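Local coordinates for sugar ABC transporter substrate-binding protein, BlMnBP1 (Bifidobacterium animalis subsp. lactis ATCC 27673, PDB 6I5R) that binds manno-oligosaccharides such as mannobiose, probably as the extracellular solute-binding component of an ABC transporter that confers growth on beta-mannan, at residues M43-T47 / T79-Y83; Y83-L88 / M101-V106; L222-K226 / A439-N443. All coordinates share one frame; numbering follows the deposited sequence.

The three contacts follow one another along the chain, each closing before the next opens. Contacts 1 and 2 are neighbours, with centres about 9 Å apart. They share Tyr83, the first residue of helix 83-93. They also reach the same sheet, where strands 38-44 and 100-102 pair in parallel. Contact 1 faces the mannobiose, and contact 2 packs the start of helix 83-93 onto strand 100-102 and the residues after it. Contact 3 lies far off, its centre about 33 Å from that of contact 1 and 26 Å from that of contact 2. It joins helix 217-224 to the C-terminal helix 425-443. Contact 1 thus supplies pocket residues, contact 2 packs next to it, and contact 3 is remote helix packing.

Contact 1 of 3, residues M43-T47 / T79-Y83; sequences MNNRT and TDSNY. With BMA (beta-D-mannopyranose), chain B; BMA (beta-D-mannopyranose), chain C.
Met43 meets the ring of Tyr83, with Met43 CE 4.4 Å from Tyr83 CE1. Asn44 comes next and faces Thr79. Its carbonyl oxygen takes a CA-H...O contact, Thr79 CA lying 3.3 Å from Asn44 O. The two side chains run side by side, OD1 of Asn44 against methyl CG2 of Thr79. The same OD1 accepts Arg46 N at 2.8 Å, in the carbonyl plane. This Asx turn shapes the backbone at Asn45 and Arg46, both of the sugar pocket. Asn45 sets its CB on Tyr83 CB at 3.5 Å, and its backbone N lies over one face of the ring, toward the rim, where the Asn44 carbonyl is also close. Its CG stands between the backbone N and the carbonyl carbon (chi1 59°), which brings the amide to the sugar. There ND2 donates to the chain B mannose, 2.9 Å to O2 and 3.0 Å to O6. Arg46 points away from 79-83. Its bent chain passes O3 of the chain C mannose, and salt bridges to Asp48 and Glu354 hold the guanidinium. Thr47 rests CG2 on the backbone of Asp80, 3.5 Å from Asp80 C, while OG1 faces C1 of the chain C mannose. With an alanine in place of Tyr83 the ring is lost, which would probably open a gap beside Asn45 N and the Asn44 carbonyl. No direct hydrogen bond joins the segments. Water 1 joins Asn45 O and Asp80 O to O6 of the chain C mannose, which also bonds Ser81 O weakly. The sugar is thus held from both segments, partly through solvent.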
# COMPACT_ATOMS: atom_id res chain seq x y z
N MET A 43 -9.85 -8.11 -12.21
CA MET A 43 -8.88 -8.85 -11.41
C MET A 43 -8.49 -8.01 -10.20
O MET A 43 -8.13 -6.84 -10.34
CB MET A 43 -7.63 -9.16 -12.23
CG MET A 43 -7.80 -10.07 -13.44
SD MET A 43 -6.18 -10.20 -14.27
CE MET A 43 -5.15 -10.77 -12.94
N ASN A 44 -8.55 -8.59 -9.00
CA ASN A 44 -8.05 -7.86 -7.84
C ASN A 44 -7.49 -8.82 -6.80
O ASN A 44 -7.52 -10.04 -6.96
CB ASN A 44 -9.12 -6.93 -7.24
CG ASN A 44 -10.23 -7.68 -6.57
OD1 ASN A 44 -10.09 -8.14 -5.45
ND2 ASN A 44 -11.35 -7.80 -7.25
N ASN A 45 -6.95 -8.24 -5.72
CA ASN A 45 -6.21 -9.00 -4.73
C ASN A 45 -7.05 -9.44 -3.53
O ASN A 45 -6.55 -10.14 -2.65
CB ASN A 45 -5.05 -8.17 -4.19
CG ASN A 45 -5.53 -6.88 -3.56
OD1 ASN A 45 -6.31 -6.14 -4.14
ND2 ASN A 45 -5.10 -6.64 -2.33
N ARG A 46 -8.30 -9.00 -3.46
CA ARG A 46 -9.12 -9.19 -2.27
C ARG A 46 -9.85 -10.53 -2.36
O ARG A 46 -11.06 -10.62 -2.55
CB ARG A 46 -10.07 -8.01 -2.10
CG ARG A 46 -9.34 -6.69 -1.85
CD ARG A 46 -8.49 -6.73 -0.55
NE ARG A 46 -9.29 -7.11 0.59
CZ ARG A 46 -9.96 -6.25 1.35
NH1 ARG A 46 -9.92 -4.95 1.09
NH2 ARG A 46 -10.69 -6.70 2.35
N THR A 47 -9.06 -11.59 -2.22
CA THR A 47 -9.64 -12.93 -2.19
C THR A 47 -10.68 -13.05 -1.09
O THR A 47 -11.69 -13.75 -1.25
CB THR A 47 -8.53 -13.96 -1.96
OG1 THR A 47 -7.80 -13.62 -0.77
CG2 THR A 47 -7.57 -13.98 -3.10
N THR A 79 -9.95 -13.24 -8.32
CA THR A 79 -9.02 -12.91 -7.25
C THR A 79 -7.99 -14.01 -7.13
O THR A 79 -8.30 -15.19 -7.30
CB THR A 79 -9.76 -12.72 -5.93
OG1 THR A 79 -10.52 -13.90 -5.63
CG2 THR A 79 -10.68 -11.54 -6.03
N ASP A 80 -6.75 -13.61 -6.83
CA ASP A 80 -5.61 -14.49 -6.68
C ASP A 80 -4.90 -14.22 -5.36
O ASP A 80 -4.68 -13.07 -5.00
CB ASP A 80 -4.63 -14.26 -7.83
CG ASP A 80 -4.94 -15.11 -9.04
OD1 ASP A 80 -5.12 -16.33 -8.84
OD2 ASP A 80 -4.99 -14.57 -10.19
N SER A 81 -4.48 -15.29 -4.66
CA SER A 81 -3.78 -15.05 -3.40
C SER A 81 -2.41 -14.45 -3.67
O SER A 81 -1.97 -13.56 -2.93
CB SER A 81 -3.63 -16.33 -2.60
OG SER A 81 -2.88 -17.26 -3.36
N ASN A 82 -1.73 -14.92 -4.70
CA ASN A 82 -0.42 -14.39 -5.07
C ASN A 82 -0.61 -13.25 -6.08
O ASN A 82 -0.17 -13.30 -7.22
CB ASN A 82 0.45 -15.49 -5.64
CG ASN A 82 1.90 -15.07 -5.80
OD1 ASN A 82 2.29 -13.99 -5.35
ND2 ASN A 82 2.70 -15.91 -6.46
N TYR A 83 -1.30 -12.20 -5.65
CA TYR A 83 -1.87 -11.27 -6.62
C TYR A 83 -0.79 -10.55 -7.44
O TYR A 83 -0.85 -10.54 -8.67
CB TYR A 83 -2.78 -10.23 -5.95
CG TYR A 83 -3.27 -9.30 -7.05
CD1 TYR A 83 -4.22 -9.73 -7.96
CD2 TYR A 83 -2.70 -8.03 -7.24
CE1 TYR A 83 -4.64 -8.91 -9.00
CE2 TYR A 83 -3.11 -7.21 -8.29
CZ TYR A 83 -4.09 -7.67 -9.16
OH TYR A 83 -4.53 -6.88 -10.21
C1 BMA B . -3.37 -7.59 0.75
C2 BMA B . -2.12 -7.48 -0.17
C3 BMA B . -1.50 -6.13 0.04
C4 BMA B . -2.55 -5.02 -0.03
C5 BMA B . -3.69 -5.29 0.95
C6 BMA B . -4.78 -4.24 0.84
O2 BMA B . -2.48 -7.50 -1.54
O3 BMA B . -0.47 -5.85 -0.91
O4 BMA B . -1.92 -3.82 0.32
O5 BMA B . -4.27 -6.56 0.61
O6 BMA B . -5.40 -4.28 -0.46
C1 BMA C . -6.80 -11.36 1.80
C2 BMA C . -6.98 -9.90 2.29
C3 BMA C . -6.08 -8.99 1.47
C4 BMA C . -4.69 -9.56 1.32
C5 BMA C . -4.75 -11.02 0.86
C6 BMA C . -3.37 -11.61 0.68
O1 BMA C . -7.54 -12.10 2.72
O2 BMA C . -6.49 -9.84 3.67
O3 BMA C . -6.01 -7.71 2.01
O4 BMA C . -3.94 -8.81 0.37
O5 BMA C . -5.49 -11.77 1.81
O6 BMA C . -3.55 -12.78 -0.13
O HOH W 1 -4.13 -11.57 -2.82

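Contact 2 of 3, residues Y83-L88 / M101-V106. With ZN (zinc ion), chain P.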
# COMPACT_ATOMS: atom_id res chain seq x y z
N TYR A 83 -1.30 -12.20 -5.65
CA TYR A 83 -1.87 -11.27 -6.62
C TYR A 83 -0.79 -10.55 -7.44
O TYR A 83 -0.85 -10.54 -8.67
CB TYR A 83 -2.78 -10.23 -5.95
CG TYR A 83 -3.27 -9.30 -7.05
CD1 TYR A 83 -4.22 -9.73 -7.96
CD2 TYR A 83 -2.70 -8.03 -7.24
CE1 TYR A 83 -4.64 -8.91 -9.00
CE2 TYR A 83 -3.11 -7.21 -8.29
CZ TYR A 83 -4.09 -7.67 -9.16
OH TYR A 83 -4.53 -6.88 -10.21
N ALA A 84 0.17 -9.91 -6.77
CA ALA A 84 1.16 -9.13 -7.50
C ALA A 84 1.77 -9.93 -8.62
O ALA A 84 1.90 -9.44 -9.76
CB ALA A 84 2.24 -8.64 -6.54
N ASP A 85 2.14 -11.18 -8.34
CA ASP A 85 2.83 -12.01 -9.32
C ASP A 85 1.90 -12.42 -10.46
O ASP A 85 2.26 -12.33 -11.63
CB ASP A 85 3.41 -13.23 -8.62
CG ASP A 85 4.57 -12.89 -7.64
OD1 ASP A 85 5.28 -11.88 -7.83
OD2 ASP A 85 4.79 -13.67 -6.67
N SER A 86 0.67 -12.82 -10.13
CA SER A 86 -0.25 -13.28 -11.17
C SER A 86 -0.75 -12.13 -12.05
O SER A 86 -0.87 -12.29 -13.27
CB SER A 86 -1.42 -14.04 -10.55
OG SER A 86 -2.13 -13.23 -9.67
N ALA A 87 -0.99 -10.94 -11.47
CA ALA A 87 -1.32 -9.78 -12.29
C ALA A 87 -0.18 -9.41 -13.25
O ALA A 87 -0.43 -9.03 -14.40
CB ALA A 87 -1.66 -8.59 -11.40
N LEU A 88 1.07 -9.49 -12.80
CA LEU A 88 2.14 -9.11 -13.70
C LEU A 88 2.26 -10.12 -14.83
O LEU A 88 2.45 -9.77 -16.00
CB LEU A 88 3.44 -8.95 -12.96
CG LEU A 88 4.46 -8.12 -13.73
CD1 LEU A 88 4.06 -6.68 -13.87
CD2 LEU A 88 5.77 -8.24 -12.98
N MET A 101 -7.62 -4.48 -13.93
CA MET A 101 -6.85 -5.09 -12.85
C MET A 101 -6.35 -3.99 -11.91
O MET A 101 -6.36 -2.80 -12.25
CB MET A 101 -5.65 -5.91 -13.34
CG MET A 101 -4.56 -5.11 -13.96
SD MET A 101 -2.98 -6.00 -14.09
CE MET A 101 -3.48 -7.36 -15.18
N MET A 102 -5.92 -4.39 -10.72
CA MET A 102 -5.18 -3.47 -9.87
C MET A 102 -3.74 -3.47 -10.38
O MET A 102 -3.12 -4.54 -10.52
CB MET A 102 -5.27 -3.88 -8.39
CG MET A 102 -6.67 -4.16 -7.92
SD MET A 102 -7.97 -2.98 -8.40
CE MET A 102 -7.55 -1.51 -7.43
N ILE A 103 -3.22 -2.29 -10.67
CA ILE A 103 -1.93 -2.15 -11.33
C ILE A 103 -0.82 -2.74 -10.46
O ILE A 103 -0.66 -2.34 -9.30
CB ILE A 103 -1.63 -0.68 -11.65
CG1 ILE A 103 -2.68 -0.14 -12.59
CG2 ILE A 103 -0.23 -0.55 -12.19
CD1 ILE A 103 -2.70 1.34 -12.73
N PRO A 104 -0.08 -3.71 -10.99
CA PRO A 104 1.03 -4.33 -10.25
C PRO A 104 2.30 -3.48 -10.40
O PRO A 104 2.22 -2.29 -10.66
CB PRO A 104 1.19 -5.68 -10.91
CG PRO A 104 0.75 -5.42 -12.33
CD PRO A 104 -0.37 -4.44 -12.25
N ALA A 105 3.46 -4.12 -10.20
CA ALA A 105 4.71 -3.36 -10.15
C ALA A 105 5.24 -3.12 -11.56
O ALA A 105 6.04 -3.94 -12.08
CB ALA A 105 5.71 -4.08 -9.25
N VAL A 106 4.82 -1.97 -12.13
CA VAL A 106 5.06 -1.58 -13.52
C VAL A 106 5.73 -0.22 -13.57
O VAL A 106 5.26 0.71 -12.92
CB VAL A 106 3.75 -1.54 -14.34
CG1 VAL A 106 4.02 -1.17 -15.74
CG2 VAL A 106 3.04 -2.85 -14.20
ZN ZN P . 5.50 -13.30 -4.75
O HOH W 2 3.44 -7.11 -9.43
O HOH W 3 6.40 -11.89 -5.54
O HOH W 4 6.66 -14.05 -6.32
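A beta-alpha-beta crossover runs from strand 73-79 through helix 83-93 to strand 100-102, and here Tyr83 and Ala87 of the helix meet Met101, Met102 and Pro104. Tyr83 reaches the strand with its hydroxyl, which donates to Met102 O at 2.7 Å. The oxygen lies at the ring edge, near the ring plane. The bond falls on a lone pair in the carbonyl plane, with a C=O...donor angle of 118°. The side chains of Tyr83 and Met102 cross at about a right angle. One turn on, Ala87 CB touches Met101 SD at 4.0 Å and Pro104 CG at 4.1 Å. With CG turned away from the backbone N (chi1 -161°), Leu88 brings CD1 toward the loop, 3.9 Å from Pro104 CG and 4.0 Å from Val106 CG2. Water 2 donates to Ala84 O at 2.8 Å and accepts from Ala105 N at 3.1 Å. Asp85 starts away from the strand and binds a zinc ion through OD2, with waters 3 and 4 as further ligands. The apolar seam thus has a polar link near each end. The phenol bond should hold the end of Tyr83 in place and give the buried hydroxyl an acceptor, and the water supplies an acceptor for Ala105 N beyond the strand.

Contact 3 of 3, residues L222-K226 / A439-N443; sequences LPTTK and AVEDN
Lys226 packs on Val440 where two helix ends meet. The C-terminal end of helix 217-224 and the loop after it lie against the last turns of helix 425-443. Val440 fills the middle. Its CG1 touches Lys226 CG at 3.9 Å. Its CG2 faces two backbone carbonyls, 3.5 Å from Thr225 O and close to Pro223 O as well. The carbon CG1 is anti to the backbone N (chi1 168°), which leaves CG2 beside that N and turned to the carbonyls.

The direct polar link is a salt bridge. Lys226 extends its chain beyond CG and crosses Glu441 at about a right angle. Its NZ donates to Glu441 OE2 at 2.7 Å. The oxygen uses its anti lone pair, the one turned away from OE1. Both residues are partly exposed, so the bridge lies at the border of the contact.

Water 5 gives a second, indirect link. It donates 2.9 Å to Pro223 O and 3.0 Å to Val440 O, which uses both of its protons. Val440 O also accepts Asn443 N, as part of its own helix.

Several other polar groups near the helix ends have partners. Leu222 O takes a bond from Trp436 NE1 of helix 425-443 and a weak one from Thr225 N. The two threonine hydroxyls turn back to their own helix, Thr224 OG1 to Gln220 O and Thr225 OG1 to Val221 O. At the far end Asn443 ND2 also bonds Asp398 of helix 391-399. Its other bond reaches back four residues: Asn443 ND2 donates to Ala439 O at 2.8 Å with an N-H...O angle of 159°, the donor tilted 18° from the carbonyl plane.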
# COMPACT_ATOMS: atom_id res chain seq x y z
N LEU A 222 15.27 10.40 -3.00
CA LEU A 222 15.72 9.01 -3.03
C LEU A 222 16.43 8.63 -4.32
O LEU A 222 17.55 8.10 -4.23
CB LEU A 222 14.51 8.09 -2.78
CG LEU A 222 14.71 6.57 -2.78
CD1 LEU A 222 15.62 6.14 -1.69
CD2 LEU A 222 13.34 5.87 -2.62
N PRO A 223 15.87 8.85 -5.51
CA PRO A 223 16.55 8.43 -6.74
C PRO A 223 17.68 9.34 -7.18
O PRO A 223 18.36 9.01 -8.15
CB PRO A 223 15.41 8.41 -7.78
CG PRO A 223 14.47 9.47 -7.30
CD PRO A 223 14.50 9.34 -5.79
N THR A 224 17.93 10.44 -6.47
CA THR A 224 19.10 11.26 -6.76
C THR A 224 20.15 11.18 -5.67
O THR A 224 21.16 11.88 -5.78
CB THR A 224 18.70 12.73 -6.97
OG1 THR A 224 18.09 13.24 -5.79
CG2 THR A 224 17.73 12.89 -8.13
N THR A 225 19.94 10.35 -4.64
CA THR A 225 20.86 10.19 -3.51
C THR A 225 21.58 8.85 -3.61
O THR A 225 20.93 7.81 -3.67
CB THR A 225 20.10 10.26 -2.18
OG1 THR A 225 19.43 11.52 -2.10
CG2 THR A 225 21.03 10.03 -0.98
N LYS A 226 22.91 8.86 -3.61
CA LYS A 226 23.62 7.62 -3.89
C LYS A 226 23.51 6.58 -2.77
O LYS A 226 23.47 5.38 -3.05
CB LYS A 226 25.09 7.90 -4.16
CG LYS A 226 25.33 8.24 -5.60
CD LYS A 226 26.71 8.82 -5.76
CE LYS A 226 27.04 9.04 -7.25
NZ LYS A 226 28.39 9.62 -7.47
N ALA A 439 23.13 2.55 -9.50
CA ALA A 439 21.93 2.81 -10.28
C ALA A 439 21.63 4.30 -10.36
O ALA A 439 21.18 4.80 -11.40
CB ALA A 439 20.75 2.06 -9.66
N VAL A 440 21.90 5.03 -9.28
CA VAL A 440 21.78 6.49 -9.29
C VAL A 440 22.76 7.09 -10.30
O VAL A 440 22.40 7.95 -11.09
CB VAL A 440 22.01 7.03 -7.87
CG1 VAL A 440 22.20 8.55 -7.85
CG2 VAL A 440 20.82 6.63 -6.98
N GLU A 441 24.00 6.61 -10.28
CA GLU A 441 24.99 7.12 -11.22
C GLU A 441 24.59 6.85 -12.66
O GLU A 441 24.72 7.72 -13.53
CB GLU A 441 26.36 6.50 -10.93
CG GLU A 441 26.95 7.06 -9.70
CD GLU A 441 28.31 6.51 -9.31
OE1 GLU A 441 28.68 5.37 -9.70
OE2 GLU A 441 29.02 7.25 -8.60
N ASP A 442 24.09 5.64 -12.92
CA ASP A 442 23.78 5.25 -14.29
C ASP A 442 22.58 6.02 -14.84
O ASP A 442 22.43 6.15 -16.06
CB ASP A 442 23.52 3.75 -14.36
CG ASP A 442 24.77 2.94 -14.13
OD1 ASP A 442 25.86 3.45 -14.43
OD2 ASP A 442 24.68 1.78 -13.62
N ASN A 443 21.75 6.58 -13.97
CA ASN A 443 20.53 7.24 -14.42
C ASN A 443 20.57 8.75 -14.29
O ASN A 443 19.56 9.41 -14.57
CB ASN A 443 19.35 6.71 -13.62
CG ASN A 443 18.92 5.36 -14.09
OD1 ASN A 443 17.99 5.25 -14.88
ND2 ASN A 443 19.60 4.33 -13.63
O HOH W 5 19.76 9.30 -10.68